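Local coordinates for bifunctional purine biosynthetic protein ADE5,7 (Cryptococcus neoformans var. grubii serotype A, PDB 7LVO), which catalyses the second and fifth steps of de novo purine biosynthesis, this N-terminal part being the GAR synthetase that joins phosphoribosylamine to glycine using ATP, at residues A[115-120]-A[333-338]; A[86-91]-A[111-116]. One frame throughout, in Å; residues are numbered along the deposited sequence.

In the fold
Helix 114-118 is common to both contacts, whose centres lie 10 Å apart. Contact 1 joins it to the loop after strand 326-333 in the ATP-grasp domain; contact 2 sets it against the loop after strand 81-83 within the N domain. They share Gln115 and Pro116 and touch directly, with Leu117 CD2 3.8 Å from Pro111 CG and Arg335 CG 3.4 Å from Gly112 O. Both lie near the predicted ATP and magnesium sites: side chain to side chain, Leu195 of the predicted ATP site is about 8 Å from Arg335 and about 7 Å from Pro116, and the predicted magnesium ligand Glu331 is about 7 Å from Arg335.

Contact 1: A[115-120]-A[333-338]; sequences QPLVDG and NVRFGD
Leu117 reaches Val334 and Arg335 with CG anti to its own carbonyl carbon (chi1 -72°) and an extended second torsion (chi2 173°), which carries CD1 to the far end of the side chain. That methyl makes all the close contacts. Leu117 CD1 lies 3.6 Å from Val334 O, 3.8 Å from Arg335 CB and 4.2 Å from Val334 CG2, so one leucine branch spans the link between the two loop residues. Arg335 meets it obliquely with the root of its side chain, CG standing 3.9 Å from Leu117 CD1. A bend at chi2 (59°) redirects the chain beyond CG, and CB and CG alone meet the leucine while the guanidinium forms a salt bridge through NH2 with Glu143. The other carboxylate oxygen of Glu143 accepts a hydrogen bond from Val334 N; Glu143 therefore holds both the side chain and the backbone of this loop. Beyond Leu117 the helix closes in a Schellman motif at Gly120, whose N bonds to Leu117 O at 2.9 Å. This small, buried apolar contact belongs to the junction of the GAR synthetase N domain with its ATP-grasp domain, where the loop leaves the strand bearing the predicted magnesium ligands Glu331 and Asn333.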
ATOM      1  N   GLN A 115       5.638   8.107   3.182  1.00 25.41           N
ATOM      2  CA  GLN A 115       6.545   9.203   3.507  1.00 31.86           C
ATOM      3  C   GLN A 115       7.444   8.898   4.698  1.00 25.73           C
ATOM      4  O   GLN A 115       8.666   9.080   4.577  1.00 33.28           O
ATOM      5  CB  GLN A 115       5.735  10.480   3.743  1.00 32.79           C
ATOM      6  CG  GLN A 115       6.585  11.708   4.043  1.00 42.36           C
ATOM      7  CD  GLN A 115       5.800  13.004   3.936  1.00 57.55           C
ATOM      8  OE1 GLN A 115       5.192  13.291   2.902  1.00 51.76           O
ATOM      9  NE2 GLN A 115       5.807  13.792   5.007  1.00 59.03           N
ATOM     10  N   PRO A 116       6.935   8.460   5.856  1.00 27.49           N
ATOM     11  CA  PRO A 116       7.847   8.222   6.994  1.00 25.12           C
ATOM     12  C   PRO A 116       8.894   7.158   6.708  1.00 25.35           C
ATOM     13  O   PRO A 116      10.034   7.281   7.170  1.00 26.13           O
ATOM     14  CB  PRO A 116       6.897   7.806   8.130  1.00 27.91           C
ATOM     15  CG  PRO A 116       5.643   7.354   7.451  1.00 36.83           C
ATOM     16  CD  PRO A 116       5.527   8.192   6.204  1.00 29.22           C
ATOM     17  N   LEU A 117       8.538   6.108   5.967  1.00 24.22           N
ATOM     18  CA  LEU A 117       9.518   5.077   5.633  1.00 26.39           C
ATOM     19  C   LEU A 117      10.613   5.637   4.735  1.00 26.91           C
ATOM     20  O   LEU A 117      11.808   5.528   5.047  1.00 23.02           O
ATOM     21  CB  LEU A 117       8.820   3.895   4.963  1.00 22.81           C
ATOM     22  CG  LEU A 117       7.960   3.032   5.879  1.00 23.46           C
ATOM     23  CD1 LEU A 117       7.185   1.998   5.076  1.00 25.80           C
ATOM     24  CD2 LEU A 117       8.813   2.353   6.931  1.00 23.22           C
ATOM     25  N   VAL A 118      10.227   6.258   3.616  1.00 25.78           N
ATOM     26  CA  VAL A 118      11.220   6.817   2.701  1.00 26.98           C
ATOM     27  C   VAL A 118      12.013   7.922   3.381  1.00 24.05           C
ATOM     28  O   VAL A 118      13.179   8.158   3.047  1.00 30.88           O
ATOM     29  CB  VAL A 118      10.532   7.324   1.415  1.00 30.36           C
ATOM     30  CG1 VAL A 118      11.504   8.103   0.560  1.00 28.23           C
ATOM     31  CG2 VAL A 118       9.958   6.153   0.635  1.00 29.39           C
ATOM     32  N   ASP A 119      11.397   8.627   4.330  1.00 24.14           N
ATOM     33  CA  ASP A 119      12.100   9.665   5.074  1.00 27.83           C
ATOM     34  C   ASP A 119      12.987   9.099   6.175  1.00 29.96           C
ATOM     35  O   ASP A 119      13.748   9.852   6.779  1.00 27.21           O
ATOM     36  CB  ASP A 119      11.094  10.651   5.669  1.00 29.73           C
ATOM     37  CG  ASP A 119      10.466  11.553   4.613  1.00 34.42           C
ATOM     38  OD1 ASP A 119      10.886  11.477   3.443  1.00 36.14           O
ATOM     39  OD2 ASP A 119       9.557  12.341   4.955  1.00 38.93           O
ATOM     40  N   GLY A 120      12.908   7.800   6.443  1.00 31.85           N
ATOM     41  CA  GLY A 120      13.805   7.150   7.361  1.00 28.36           C
ATOM     42  C   GLY A 120      13.311   6.973   8.775  1.00 28.74           C
ATOM     43  O   GLY A 120      14.125   7.042   9.707  1.00 36.96           O
ATOM     44  N   ASN A 333       6.323  -1.011  -3.907  1.00 23.62           N
ATOM     45  CA  ASN A 333       5.855  -0.315  -2.719  1.00 25.08           C
ATOM     46  C   ASN A 333       6.340  -1.095  -1.501  1.00 34.97           C
ATOM     47  O   ASN A 333       6.292  -2.334  -1.486  1.00 27.08           O
ATOM     48  CB  ASN A 333       4.337  -0.181  -2.713  1.00 32.72           C
ATOM     49  CG  ASN A 333       3.839   0.824  -3.753  1.00 40.66           C
ATOM     50  OD1 ASN A 333       4.551   1.178  -4.693  1.00 35.75           O
ATOM     51  ND2 ASN A 333       2.612   1.290  -3.578  1.00 43.66           N
ATOM     52  N   VAL A 334       6.812  -0.371  -0.485  1.00 22.59           N
ATOM     53  CA  VAL A 334       7.529  -1.001   0.620  1.00 20.62           C
ATOM     54  C   VAL A 334       6.691  -1.005   1.886  1.00 23.57           C
ATOM     55  O   VAL A 334       7.224  -0.898   2.998  1.00 22.96           O
ATOM     56  CB  VAL A 334       8.882  -0.304   0.864  1.00 30.20           C
ATOM     57  CG1 VAL A 334       9.778  -0.408  -0.385  1.00 22.25           C
ATOM     58  CG2 VAL A 334       8.670   1.154   1.258  1.00 23.81           C
ATOM     59  N   ARG A 335       5.378  -1.131   1.728  1.00 22.82           N
ATOM     60  CA  ARG A 335       4.465  -1.183   2.859  1.00 25.63           C
ATOM     61  C   ARG A 335       3.142  -1.760   2.382  1.00 25.74           C
ATOM     62  O   ARG A 335       2.926  -1.966   1.185  1.00 24.76           O
ATOM     63  CB  ARG A 335       4.272   0.202   3.486  1.00 23.40           C
ATOM     64  CG  ARG A 335       4.303   1.372   2.504  1.00 27.80           C
ATOM     65  CD  ARG A 335       3.244   1.252   1.436  1.00 40.58           C
ATOM     66  NE  ARG A 335       3.297   2.360   0.484  1.00 43.49           N
ATOM     67  CZ  ARG A 335       2.465   2.511  -0.539  1.00 49.10           C
ATOM     68  NH1 ARG A 335       1.487   1.651  -0.763  1.00 41.89           N
ATOM     69  NH2 ARG A 335       2.618   3.549  -1.353  1.00 62.21           N
ATOM     70  N   PHE A 336       2.259  -2.032   3.339  1.00 24.68           N
ATOM     71  CA  PHE A 336       0.939  -2.542   2.998  1.00 28.93           C
ATOM     72  C   PHE A 336       0.224  -1.583   2.049  1.00 27.89           C
ATOM     73  O   PHE A 336       0.451  -0.371   2.065  1.00 27.52           O
ATOM     74  CB  PHE A 336       0.100  -2.760   4.253  1.00 26.08           C
ATOM     75  CG  PHE A 336       0.429  -4.027   4.988  1.00 30.83           C
ATOM     76  CD1 PHE A 336      -0.024  -5.243   4.520  1.00 29.96           C
ATOM     77  CD2 PHE A 336       1.189  -4.001   6.154  1.00 26.80           C
ATOM     78  CE1 PHE A 336       0.280  -6.415   5.189  1.00 32.59           C
ATOM     79  CE2 PHE A 336       1.481  -5.167   6.828  1.00 26.23           C
ATOM     80  CZ  PHE A 336       1.029  -6.374   6.346  1.00 28.90           C
ATOM     81  N   GLY A 337      -0.638  -2.146   1.203  1.00 22.69           N
ATOM     82  CA  GLY A 337      -1.373  -1.374   0.229  1.00 26.88           C
ATOM     83  C   GLY A 337      -2.773  -1.028   0.707  1.00 27.79           C
ATOM     84  O   GLY A 337      -3.331  -1.665   1.598  1.00 30.26           O
ATOM     85  N   ASP A 338      -3.343   0.008   0.096  1.00 21.38           N
ATOM     86  CA  ASP A 338      -4.687   0.469   0.420  1.00 25.35           C
ATOM     87  C   ASP A 338      -5.435   0.646  -0.894  1.00 29.12           C
ATOM     88  O   ASP A 338      -4.967   1.404  -1.770  1.00 35.90           O
ATOM     89  CB  ASP A 338      -4.633   1.775   1.212  1.00 26.33           C
ATOM     90  CG  ASP A 338      -5.970   2.144   1.825  1.00 23.66           C
ATOM     91  OD1 ASP A 338      -6.979   2.118   1.112  1.00 30.41           O
ATOM     92  OD2 ASP A 338      -6.003   2.437   3.040  1.00 24.75           O
TER

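Contact 2: A[86-91]-A[111-116]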
ATOM      1  N   LEU A  86      -1.020  13.202  18.026  1.00 32.69           N
ATOM      2  CA  LEU A  86       0.304  13.758  18.249  1.00 29.05           C
ATOM      3  C   LEU A  86       1.044  13.837  16.923  1.00 34.49           C
ATOM      4  O   LEU A  86       0.936  12.920  16.096  1.00 36.01           O
ATOM      5  CB  LEU A  86       1.106  12.902  19.238  1.00 31.49           C
ATOM      6  CG  LEU A  86       2.462  13.461  19.656  1.00 39.75           C
ATOM      7  CD1 LEU A  86       2.288  14.673  20.557  1.00 44.68           C
ATOM      8  CD2 LEU A  86       3.300  12.387  20.341  1.00 44.49           C
ATOM      9  N   PRO A  87       1.792  14.912  16.685  1.00 32.84           N
ATOM     10  CA  PRO A  87       2.593  14.976  15.457  1.00 35.19           C
ATOM     11  C   PRO A  87       3.752  13.993  15.502  1.00 40.28           C
ATOM     12  O   PRO A  87       4.236  13.611  16.572  1.00 37.39           O
ATOM     13  CB  PRO A  87       3.098  16.426  15.425  1.00 39.67           C
ATOM     14  CG  PRO A  87       2.231  17.176  16.387  1.00 38.17           C
ATOM     15  CD  PRO A  87       1.844  16.176  17.446  1.00 36.05           C
ATOM     16  N   TRP A  88       4.196  13.586  14.314  1.00 38.78           N
ATOM     17  CA  TRP A  88       5.325  12.670  14.219  1.00 41.00           C
ATOM     18  C   TRP A  88       6.658  13.378  14.418  1.00 39.25           C
ATOM     19  O   TRP A  88       7.639  12.747  14.838  1.00 40.06           O
ATOM     20  CB  TRP A  88       5.331  11.979  12.854  1.00 38.00           C
ATOM     21  CG  TRP A  88       4.163  11.088  12.603  1.00 30.28           C
ATOM     22  CD1 TRP A  88       3.252  10.657  13.516  1.00 27.04           C
ATOM     23  CD2 TRP A  88       3.779  10.520  11.351  1.00 25.54           C
ATOM     24  NE1 TRP A  88       2.317   9.854  12.909  1.00 29.25           N
ATOM     25  CE2 TRP A  88       2.621   9.753  11.578  1.00 23.77           C
ATOM     26  CE3 TRP A  88       4.304  10.583  10.054  1.00 27.18           C
ATOM     27  CZ2 TRP A  88       1.980   9.051  10.565  1.00 24.08           C
ATOM     28  CZ3 TRP A  88       3.663   9.883   9.047  1.00 27.19           C
ATOM     29  CH2 TRP A  88       2.517   9.126   9.310  1.00 27.68           C
ATOM     30  N   GLY A  89       6.718  14.666  14.119  1.00 37.05           N
ATOM     31  CA  GLY A  89       7.998  15.361  14.070  1.00 36.56           C
ATOM     32  C   GLY A  89       8.642  15.252  12.703  1.00 35.59           C
ATOM     33  O   GLY A  89       8.486  14.269  11.982  1.00 39.94           O
ATOM     34  N   ALA A  90       9.377  16.293  12.335  1.00 31.08           N
ATOM     35  CA  ALA A  90       9.985  16.338  11.015  1.00 39.30           C
ATOM     36  C   ALA A  90      11.108  15.308  10.912  1.00 43.43           C
ATOM     37  O   ALA A  90      11.779  15.004  11.906  1.00 33.42           O
ATOM     38  CB  ALA A  90      10.531  17.734  10.725  1.00 45.81           C
ATOM     39  N   PRO A  91      11.331  14.751   9.724  1.00 39.74           N
ATOM     40  CA  PRO A  91      12.460  13.827   9.546  1.00 36.07           C
ATOM     41  C   PRO A  91      13.777  14.574   9.629  1.00 41.88           C
ATOM     42  O   PRO A  91      13.798  15.809   9.530  1.00 46.43           O
ATOM     43  CB  PRO A  91      12.237  13.247   8.140  1.00 38.01           C
ATOM     44  CG  PRO A  91      10.848  13.644   7.744  1.00 35.21           C
ATOM     45  CD  PRO A  91      10.558  14.921   8.481  1.00 37.65           C
ATOM     46  N   PRO A 111       4.850   1.488  10.457  1.00 21.82           N
ATOM     47  CA  PRO A 111       4.494   2.627   9.599  1.00 21.90           C
ATOM     48  C   PRO A 111       3.639   2.174   8.422  1.00 21.86           C
ATOM     49  O   PRO A 111       3.951   1.188   7.746  1.00 21.36           O
ATOM     50  CB  PRO A 111       5.850   3.173   9.136  1.00 26.15           C
ATOM     51  CG  PRO A 111       6.857   2.613  10.126  1.00 25.86           C
ATOM     52  CD  PRO A 111       6.304   1.266  10.512  1.00 25.68           C
ATOM     53  N   GLY A 112       2.560   2.911   8.175  1.00 20.83           N
ATOM     54  CA  GLY A 112       1.674   2.608   7.074  1.00 30.14           C
ATOM     55  C   GLY A 112       1.994   3.397   5.821  1.00 33.06           C
ATOM     56  O   GLY A 112       2.286   2.834   4.763  1.00 36.45           O
ATOM     57  N   PRO A 113       1.941   4.723   5.915  1.00 30.66           N
ATOM     58  CA  PRO A 113       2.197   5.558   4.735  1.00 35.27           C
ATOM     59  C   PRO A 113       3.626   5.401   4.227  1.00 33.34           C
ATOM     60  O   PRO A 113       4.511   4.835   4.879  1.00 33.32           O
ATOM     61  CB  PRO A 113       1.934   6.985   5.234  1.00 38.93           C
ATOM     62  CG  PRO A 113       1.077   6.817   6.460  1.00 36.77           C
ATOM     63  CD  PRO A 113       1.524   5.519   7.085  1.00 32.71           C
ATOM     64  N   GLU A 114       3.848   5.942   3.027  1.00 35.02           N
ATOM     65  CA  GLU A 114       5.153   5.848   2.385  1.00 36.74           C
ATOM     66  C   GLU A 114       6.123   6.890   2.926  1.00 29.81           C
ATOM     67  O   GLU A 114       7.313   6.598   3.113  1.00 29.09           O
ATOM     68  CB  GLU A 114       4.991   6.008   0.869  1.00 42.67           C
ATOM     69  CG  GLU A 114       6.295   6.049   0.086  1.00 47.06           C
ATOM     70  CD  GLU A 114       6.105   6.562  -1.337  1.00 57.33           C
ATOM     71  OE1 GLU A 114       4.955   6.887  -1.703  1.00 68.49           O
ATOM     72  OE2 GLU A 114       7.104   6.642  -2.085  1.00 52.48           O
ATOM     73  N   GLN A 115       5.638   8.107   3.182  1.00 25.41           N
ATOM     74  CA  GLN A 115       6.545   9.203   3.507  1.00 31.86           C
ATOM     75  C   GLN A 115       7.444   8.898   4.698  1.00 25.73           C
ATOM     76  O   GLN A 115       8.666   9.080   4.577  1.00 33.28           O
ATOM     77  CB  GLN A 115       5.735  10.480   3.743  1.00 32.79           C
ATOM     78  CG  GLN A 115       6.585  11.708   4.043  1.00 42.36           C
ATOM     79  CD  GLN A 115       5.800  13.004   3.936  1.00 57.55           C
ATOM     80  OE1 GLN A 115       5.192  13.291   2.902  1.00 51.76           O
ATOM     81  NE2 GLN A 115       5.807  13.792   5.007  1.00 59.03           N
ATOM     82  N   PRO A 116       6.935   8.460   5.856  1.00 27.49           N
ATOM     83  CA  PRO A 116       7.847   8.222   6.994  1.00 25.12           C
ATOM     84  C   PRO A 116       8.894   7.158   6.708  1.00 25.35           C
ATOM     85  O   PRO A 116      10.034   7.281   7.170  1.00 26.13           O
ATOM     86  CB  PRO A 116       6.897   7.806   8.130  1.00 27.91           C
ATOM     87  CG  PRO A 116       5.643   7.354   7.451  1.00 36.83           C
ATOM     88  CD  PRO A 116       5.527   8.192   6.204  1.00 29.22           C
TER
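Trp88 packs the outer end of its six-membered ring, CZ3 and CH2, against two prolines, Pro113 and Pro116. In the N domain, a four-stranded parallel sheet flanked by helices, each segment follows a strand: the tryptophan loop comes after strand 81-83, and Pro113 and Pro116 come after strand 108-111. These are the two outermost strands of the sheet, so the indole bridges loops from its opposite margins. With chi2 at -12°, CD1 is nearly eclipsed with CA and the benzo half swings away from the tryptophan's own backbone, toward the prolines. Pro116, at the start of helix 114-118, meets the ring obliquely: its CG is 3.6 Å and its CD 3.8 Å from Trp88 CZ3. Pro113 instead stands at the rim, near the indole plane. The packing across the contact is wholly apolar, whereas the polar side of the indole turns elsewhere, NE1 making a weak hydrogen bond to Cys68 O just beyond strand 62-67. Pro116 also packs on Val121 of helix 121-126, so the same proline touches both that helix and the indole. At the far corner of the ring, Trp88 CH2 touches both prolines, 3.9 Å from Pro113 CG and 4.0 Å from Pro116 CG.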